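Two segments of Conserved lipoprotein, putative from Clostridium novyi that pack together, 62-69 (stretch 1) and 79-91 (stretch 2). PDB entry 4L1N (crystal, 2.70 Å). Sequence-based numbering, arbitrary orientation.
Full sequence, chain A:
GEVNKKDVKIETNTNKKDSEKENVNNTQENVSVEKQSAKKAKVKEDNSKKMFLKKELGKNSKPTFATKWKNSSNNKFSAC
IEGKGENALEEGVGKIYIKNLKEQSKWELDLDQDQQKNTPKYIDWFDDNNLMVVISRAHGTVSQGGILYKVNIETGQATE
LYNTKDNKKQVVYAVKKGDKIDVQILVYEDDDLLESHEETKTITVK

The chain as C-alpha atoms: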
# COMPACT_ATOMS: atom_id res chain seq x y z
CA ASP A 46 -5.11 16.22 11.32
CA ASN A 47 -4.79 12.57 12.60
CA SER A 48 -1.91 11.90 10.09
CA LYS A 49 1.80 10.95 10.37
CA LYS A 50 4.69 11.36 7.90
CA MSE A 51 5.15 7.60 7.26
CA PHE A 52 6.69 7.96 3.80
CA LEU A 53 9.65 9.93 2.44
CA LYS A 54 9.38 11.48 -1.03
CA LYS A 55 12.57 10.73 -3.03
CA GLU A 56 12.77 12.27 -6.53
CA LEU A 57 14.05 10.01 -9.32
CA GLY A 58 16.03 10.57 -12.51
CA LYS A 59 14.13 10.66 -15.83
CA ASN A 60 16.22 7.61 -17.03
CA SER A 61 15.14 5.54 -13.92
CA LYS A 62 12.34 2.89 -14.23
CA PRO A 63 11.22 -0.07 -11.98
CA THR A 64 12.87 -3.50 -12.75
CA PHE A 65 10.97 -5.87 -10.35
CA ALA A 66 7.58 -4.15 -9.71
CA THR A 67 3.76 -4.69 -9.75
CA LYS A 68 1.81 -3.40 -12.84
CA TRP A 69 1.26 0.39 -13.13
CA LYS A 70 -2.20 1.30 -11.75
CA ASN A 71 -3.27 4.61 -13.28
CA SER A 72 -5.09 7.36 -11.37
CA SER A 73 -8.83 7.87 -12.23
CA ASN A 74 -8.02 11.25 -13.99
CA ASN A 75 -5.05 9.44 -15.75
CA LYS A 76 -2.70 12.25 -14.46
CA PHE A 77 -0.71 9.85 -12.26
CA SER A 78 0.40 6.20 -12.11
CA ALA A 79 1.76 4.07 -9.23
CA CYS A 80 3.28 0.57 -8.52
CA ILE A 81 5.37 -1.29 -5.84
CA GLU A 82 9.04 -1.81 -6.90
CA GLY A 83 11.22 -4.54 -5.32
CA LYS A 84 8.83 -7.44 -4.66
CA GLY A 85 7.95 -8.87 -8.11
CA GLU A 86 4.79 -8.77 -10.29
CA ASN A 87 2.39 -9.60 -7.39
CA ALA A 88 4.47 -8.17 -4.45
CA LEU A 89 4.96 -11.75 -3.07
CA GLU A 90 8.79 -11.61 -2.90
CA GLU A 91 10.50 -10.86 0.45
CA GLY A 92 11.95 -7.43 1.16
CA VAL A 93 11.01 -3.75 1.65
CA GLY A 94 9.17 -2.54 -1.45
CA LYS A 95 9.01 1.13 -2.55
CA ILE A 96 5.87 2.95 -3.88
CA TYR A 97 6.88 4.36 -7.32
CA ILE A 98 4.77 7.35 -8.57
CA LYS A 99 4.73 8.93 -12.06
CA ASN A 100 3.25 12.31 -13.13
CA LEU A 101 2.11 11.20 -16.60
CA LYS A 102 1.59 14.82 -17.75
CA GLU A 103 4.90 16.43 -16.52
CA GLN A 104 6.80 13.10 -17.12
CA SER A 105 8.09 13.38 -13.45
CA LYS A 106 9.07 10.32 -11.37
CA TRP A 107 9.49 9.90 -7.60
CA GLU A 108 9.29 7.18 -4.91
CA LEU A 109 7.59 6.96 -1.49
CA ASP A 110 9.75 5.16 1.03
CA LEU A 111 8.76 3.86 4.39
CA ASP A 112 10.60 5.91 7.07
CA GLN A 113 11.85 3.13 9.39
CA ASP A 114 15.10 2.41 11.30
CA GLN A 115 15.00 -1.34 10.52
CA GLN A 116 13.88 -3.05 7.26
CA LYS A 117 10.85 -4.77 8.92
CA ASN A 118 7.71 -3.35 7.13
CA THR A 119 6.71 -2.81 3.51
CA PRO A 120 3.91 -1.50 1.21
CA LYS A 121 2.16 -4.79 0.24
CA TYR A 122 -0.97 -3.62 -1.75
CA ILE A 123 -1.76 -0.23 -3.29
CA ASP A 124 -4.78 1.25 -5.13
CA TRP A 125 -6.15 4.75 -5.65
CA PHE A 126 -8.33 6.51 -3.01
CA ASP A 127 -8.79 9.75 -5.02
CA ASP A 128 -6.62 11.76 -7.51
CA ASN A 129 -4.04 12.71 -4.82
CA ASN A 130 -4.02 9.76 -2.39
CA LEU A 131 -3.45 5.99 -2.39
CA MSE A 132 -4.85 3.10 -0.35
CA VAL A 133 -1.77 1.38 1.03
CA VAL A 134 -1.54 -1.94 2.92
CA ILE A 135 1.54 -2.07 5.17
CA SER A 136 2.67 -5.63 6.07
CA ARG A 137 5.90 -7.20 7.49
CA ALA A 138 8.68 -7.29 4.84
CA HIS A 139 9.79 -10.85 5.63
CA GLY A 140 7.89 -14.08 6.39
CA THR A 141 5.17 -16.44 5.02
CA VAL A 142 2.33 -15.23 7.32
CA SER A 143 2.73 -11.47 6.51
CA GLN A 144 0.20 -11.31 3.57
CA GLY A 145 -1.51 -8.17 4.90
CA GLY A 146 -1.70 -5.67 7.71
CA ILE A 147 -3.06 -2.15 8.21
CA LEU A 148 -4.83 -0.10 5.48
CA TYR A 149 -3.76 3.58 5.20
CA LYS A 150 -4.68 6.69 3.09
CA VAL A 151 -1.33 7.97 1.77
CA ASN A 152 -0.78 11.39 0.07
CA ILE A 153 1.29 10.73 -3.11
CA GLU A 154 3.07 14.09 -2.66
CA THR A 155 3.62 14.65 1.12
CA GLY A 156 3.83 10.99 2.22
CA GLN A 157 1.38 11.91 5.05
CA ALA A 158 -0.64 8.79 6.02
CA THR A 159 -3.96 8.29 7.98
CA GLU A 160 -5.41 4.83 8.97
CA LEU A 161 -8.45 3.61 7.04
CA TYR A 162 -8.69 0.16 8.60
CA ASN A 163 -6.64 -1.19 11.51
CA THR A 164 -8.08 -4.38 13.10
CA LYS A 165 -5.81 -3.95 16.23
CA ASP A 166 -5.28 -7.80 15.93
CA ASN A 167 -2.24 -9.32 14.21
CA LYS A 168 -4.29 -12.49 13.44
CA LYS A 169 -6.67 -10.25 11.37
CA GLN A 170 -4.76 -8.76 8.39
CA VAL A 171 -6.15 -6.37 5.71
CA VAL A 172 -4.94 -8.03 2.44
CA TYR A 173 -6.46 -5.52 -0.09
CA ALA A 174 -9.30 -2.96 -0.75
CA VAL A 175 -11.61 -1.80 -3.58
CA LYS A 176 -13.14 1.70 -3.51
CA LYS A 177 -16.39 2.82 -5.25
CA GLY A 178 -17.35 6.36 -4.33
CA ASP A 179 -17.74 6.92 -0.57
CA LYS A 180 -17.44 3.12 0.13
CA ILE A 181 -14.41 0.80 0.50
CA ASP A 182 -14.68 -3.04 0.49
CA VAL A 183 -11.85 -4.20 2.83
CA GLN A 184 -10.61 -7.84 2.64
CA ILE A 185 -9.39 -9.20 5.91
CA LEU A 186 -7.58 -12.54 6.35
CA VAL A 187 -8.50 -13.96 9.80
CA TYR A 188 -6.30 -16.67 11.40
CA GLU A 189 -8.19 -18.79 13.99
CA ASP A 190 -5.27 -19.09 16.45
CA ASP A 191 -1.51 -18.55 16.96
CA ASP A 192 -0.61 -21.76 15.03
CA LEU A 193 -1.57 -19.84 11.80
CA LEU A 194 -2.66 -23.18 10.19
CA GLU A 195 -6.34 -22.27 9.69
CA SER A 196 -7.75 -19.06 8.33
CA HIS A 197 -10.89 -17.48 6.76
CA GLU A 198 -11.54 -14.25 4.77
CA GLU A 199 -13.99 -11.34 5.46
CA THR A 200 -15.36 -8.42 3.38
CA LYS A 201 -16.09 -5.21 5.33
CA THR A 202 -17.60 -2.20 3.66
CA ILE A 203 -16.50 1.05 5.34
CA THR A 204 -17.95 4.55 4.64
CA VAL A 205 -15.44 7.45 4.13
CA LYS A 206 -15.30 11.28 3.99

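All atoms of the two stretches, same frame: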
# COMPACT_ATOMS: atom_id res chain seq x y z
N LYS A 62 13.55 3.69 -13.98
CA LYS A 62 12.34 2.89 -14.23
C LYS A 62 12.35 1.63 -13.35
O LYS A 62 13.42 1.05 -13.17
CB LYS A 62 12.26 2.49 -15.72
CG LYS A 62 11.43 3.45 -16.56
CD LYS A 62 11.84 3.43 -18.02
CE LYS A 62 11.31 4.64 -18.76
NZ LYS A 62 12.04 4.88 -20.03
N PRO A 63 11.19 1.16 -12.80
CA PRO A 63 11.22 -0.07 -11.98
C PRO A 63 11.68 -1.31 -12.77
O PRO A 63 11.50 -1.34 -14.00
CB PRO A 63 9.77 -0.22 -11.52
CG PRO A 63 8.97 0.57 -12.51
CD PRO A 63 9.83 1.72 -12.88
N THR A 64 12.31 -2.30 -12.10
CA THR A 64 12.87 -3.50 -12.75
C THR A 64 12.30 -4.81 -12.18
O THR A 64 12.53 -5.89 -12.75
CB THR A 64 14.42 -3.51 -12.65
OG1 THR A 64 14.84 -3.71 -11.29
CG2 THR A 64 15.07 -2.24 -13.18
N PHE A 65 11.55 -4.73 -11.06
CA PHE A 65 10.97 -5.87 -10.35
C PHE A 65 9.75 -5.38 -9.55
O PHE A 65 9.70 -5.53 -8.32
CB PHE A 65 12.05 -6.49 -9.44
CG PHE A 65 11.78 -7.87 -8.91
CD1 PHE A 65 11.46 -8.92 -9.76
CD2 PHE A 65 11.89 -8.14 -7.55
CE1 PHE A 65 11.21 -10.20 -9.26
CE2 PHE A 65 11.65 -9.42 -7.05
CZ PHE A 65 11.32 -10.44 -7.91
N ALA A 66 8.77 -4.78 -10.28
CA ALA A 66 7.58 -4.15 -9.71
C ALA A 66 6.23 -4.75 -10.13
O ALA A 66 6.15 -5.52 -11.09
CB ALA A 66 7.58 -2.69 -10.09
N THR A 67 5.14 -4.34 -9.42
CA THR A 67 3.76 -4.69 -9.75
C THR A 67 3.36 -3.83 -10.97
O THR A 67 4.07 -2.89 -11.30
CB THR A 67 2.81 -4.52 -8.54
OG1 THR A 67 2.64 -3.14 -8.20
CG2 THR A 67 3.24 -5.33 -7.32
N LYS A 68 2.25 -4.16 -11.66
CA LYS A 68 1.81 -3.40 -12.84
C LYS A 68 1.39 -1.98 -12.45
O LYS A 68 0.91 -1.76 -11.33
CB LYS A 68 0.68 -4.14 -13.58
CG LYS A 68 1.15 -5.33 -14.42
CD LYS A 68 -0.00 -6.03 -15.14
CE LYS A 68 0.44 -7.20 -15.99
NZ LYS A 68 0.71 -8.41 -15.18
N TRP A 69 1.59 -1.01 -13.35
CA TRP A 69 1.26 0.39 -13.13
C TRP A 69 -0.25 0.62 -13.09
O TRP A 69 -0.92 0.47 -14.12
CB TRP A 69 1.87 1.27 -14.23
CG TRP A 69 3.34 1.51 -14.16
CD1 TRP A 69 4.29 1.00 -15.00
CD2 TRP A 69 4.01 2.46 -13.32
NE1 TRP A 69 5.52 1.54 -14.70
CE2 TRP A 69 5.38 2.44 -13.67
CE3 TRP A 69 3.60 3.30 -12.27
CZ2 TRP A 69 6.34 3.20 -13.00
CZ3 TRP A 69 4.54 4.09 -11.63
CH2 TRP A 69 5.90 4.03 -11.99
N ALA A 79 1.01 4.61 -10.37
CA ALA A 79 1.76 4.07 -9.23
C ALA A 79 1.92 2.55 -9.33
O ALA A 79 1.15 1.89 -10.03
CB ALA A 79 1.05 4.43 -7.94
N CYS A 80 2.94 2.00 -8.63
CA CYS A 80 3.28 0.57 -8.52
C CYS A 80 4.19 0.35 -7.30
O CYS A 80 4.65 1.33 -6.70
CB CYS A 80 3.93 0.05 -9.80
SG CYS A 80 5.64 0.61 -10.06
N ILE A 81 4.46 -0.93 -6.94
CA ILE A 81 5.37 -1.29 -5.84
C ILE A 81 6.58 -1.97 -6.46
O ILE A 81 6.45 -3.08 -6.98
CB ILE A 81 4.71 -2.19 -4.75
CG1 ILE A 81 3.49 -1.53 -4.10
CG2 ILE A 81 5.74 -2.61 -3.68
CD1 ILE A 81 2.49 -2.49 -3.67
N GLU A 82 7.77 -1.30 -6.39
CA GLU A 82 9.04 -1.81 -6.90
C GLU A 82 9.79 -2.59 -5.82
O GLU A 82 9.81 -2.15 -4.67
CB GLU A 82 9.89 -0.63 -7.45
CG GLU A 82 11.38 -0.89 -7.69
CD GLU A 82 11.82 -1.87 -8.77
OE1 GLU A 82 10.95 -2.55 -9.36
OE2 GLU A 82 13.05 -1.97 -9.02
N GLY A 83 10.37 -3.72 -6.20
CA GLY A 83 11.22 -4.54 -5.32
C GLY A 83 10.69 -5.86 -4.83
O GLY A 83 11.42 -6.59 -4.14
N LYS A 84 9.43 -6.20 -5.15
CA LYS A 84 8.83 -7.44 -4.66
C LYS A 84 8.19 -8.33 -5.76
O LYS A 84 7.47 -9.28 -5.44
CB LYS A 84 7.80 -7.09 -3.59
CG LYS A 84 8.34 -6.56 -2.28
CD LYS A 84 7.15 -6.24 -1.39
CE LYS A 84 7.21 -6.87 -0.02
NZ LYS A 84 6.92 -8.32 -0.00
N GLY A 85 8.51 -8.07 -7.02
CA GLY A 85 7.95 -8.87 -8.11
C GLY A 85 6.59 -8.41 -8.56
O GLY A 85 6.01 -7.49 -7.97
N GLU A 86 6.06 -9.05 -9.61
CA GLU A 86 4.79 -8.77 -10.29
C GLU A 86 3.54 -8.76 -9.38
O GLU A 86 2.56 -8.05 -9.69
CB GLU A 86 4.57 -9.80 -11.41
CG GLU A 86 3.79 -9.29 -12.61
CD GLU A 86 3.39 -10.37 -13.59
OE1 GLU A 86 2.56 -11.23 -13.22
OE2 GLU A 86 3.89 -10.35 -14.74
N ASN A 87 3.56 -9.53 -8.27
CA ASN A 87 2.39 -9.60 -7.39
C ASN A 87 2.75 -9.24 -5.93
O ASN A 87 1.96 -9.49 -5.02
CB ASN A 87 1.76 -11.00 -7.48
CG ASN A 87 1.14 -11.29 -8.84
OD1 ASN A 87 0.04 -10.80 -9.16
ND2 ASN A 87 1.86 -12.04 -9.68
N ALA A 88 3.91 -8.60 -5.74
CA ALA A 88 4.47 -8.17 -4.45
C ALA A 88 4.56 -9.34 -3.44
O ALA A 88 4.35 -9.13 -2.25
CB ALA A 88 3.67 -7.01 -3.88
N LEU A 89 4.89 -10.56 -3.92
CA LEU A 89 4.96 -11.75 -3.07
C LEU A 89 6.38 -12.06 -2.60
O LEU A 89 6.56 -12.84 -1.66
CB LEU A 89 4.37 -12.98 -3.77
CG LEU A 89 2.87 -12.96 -4.06
CD1 LEU A 89 2.51 -14.00 -5.08
CD2 LEU A 89 2.06 -13.17 -2.81
N GLU A 90 7.38 -11.43 -3.24
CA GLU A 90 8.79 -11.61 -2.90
C GLU A 90 9.14 -10.85 -1.64
O GLU A 90 8.64 -9.75 -1.43
CB GLU A 90 9.69 -11.16 -4.05
CG GLU A 90 9.51 -11.99 -5.31
CD GLU A 90 9.83 -13.46 -5.13
OE1 GLU A 90 10.98 -13.77 -4.74
OE2 GLU A 90 8.92 -14.29 -5.33
N GLU A 91 10.02 -11.44 -0.81
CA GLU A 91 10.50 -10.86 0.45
C GLU A 91 11.26 -9.57 0.21
O GLU A 91 11.84 -9.38 -0.86
CB GLU A 91 11.39 -11.86 1.20
CG GLU A 91 10.62 -12.80 2.10
CD GLU A 91 11.43 -13.55 3.15
OE1 GLU A 91 12.65 -13.31 3.27
OE2 GLU A 91 10.81 -14.36 3.88

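The contact joins an irregular segment, 62-69, to the end of a strand, 79-82, and the loop that follows it. A single beta bridge pins the two backbones where Ala66 meets Glu82, their CA atoms 3.9 Å apart. Around that point the shape is set by three fittings: a carboxylate under a bend, a ring over a glycine, and a sulfur in an apolar pocket.

Glu82 supplies the first. With chi1 t and chi2 p, its side chain curls back so that the carboxylate meets the backbone amides of Thr64 and Phe65, where the chain bends. Phe65 N donates to Glu82 OE1 at 2.8 Å and Thr64 N to Glu82 OE2 at 3.2 Å, both with good angles; the bond from Thr64 OG1 to Glu82 OE2, 3.4 Å, is weak. One acidic side chain thus serves two successive amides. Pro63 CB rests 3.4 Å from Glu82 OE1.

Just beyond, Phe65 O turns toward the loop and accepts from Gly83 N at 2.9 Å and from Gly85 N at 3.1 Å, so the loop wraps around one oxygen. The Phe65 ring, chi1 t, lies across Gly85, whose CA sits 3.6 Å from the ring centroid and only 8° off the normal. The flat face lies on a flat seat, and the backbone angles of Gly85 by themselves call for glycine; an ideal CB there would point away from stretch 1 yet still be tight, 3.5 Å from Phe65 CZ, and crowded by Glu90 CG at 3.3 Å. Glu90 CG comes within 3.5 Å of Phe65 CZ.

On the other side of the bridge in sequence, Thr67 works as a two-way clamp on Ile81. Its N donates to Ile81 O at 3.0 Å, while its OG1 accepts from Ile81 N at 3.1 Å, so a side chain takes a role that a backbone carbonyl would fill in a regular sheet. Its methyl, CG2, reaches Ala88 CB at 3.9 Å.

Cys80 is the principal knob of the strand. Its CB points toward stretch 1, and SG enters a hollow lined by Pro63 CG at 4.1 Å, Ala66 CB at 3.8 Å and the Trp69 indole. SG stands 3.8 Å above the centroid of the six-membered ring, 3° off its normal, so the indole forms a flat wall to the pocket. At the exposed margin, a long salt bridge, Lys68 NZ to Glu86 OE2 at 3.8 Å, adds a looser tie.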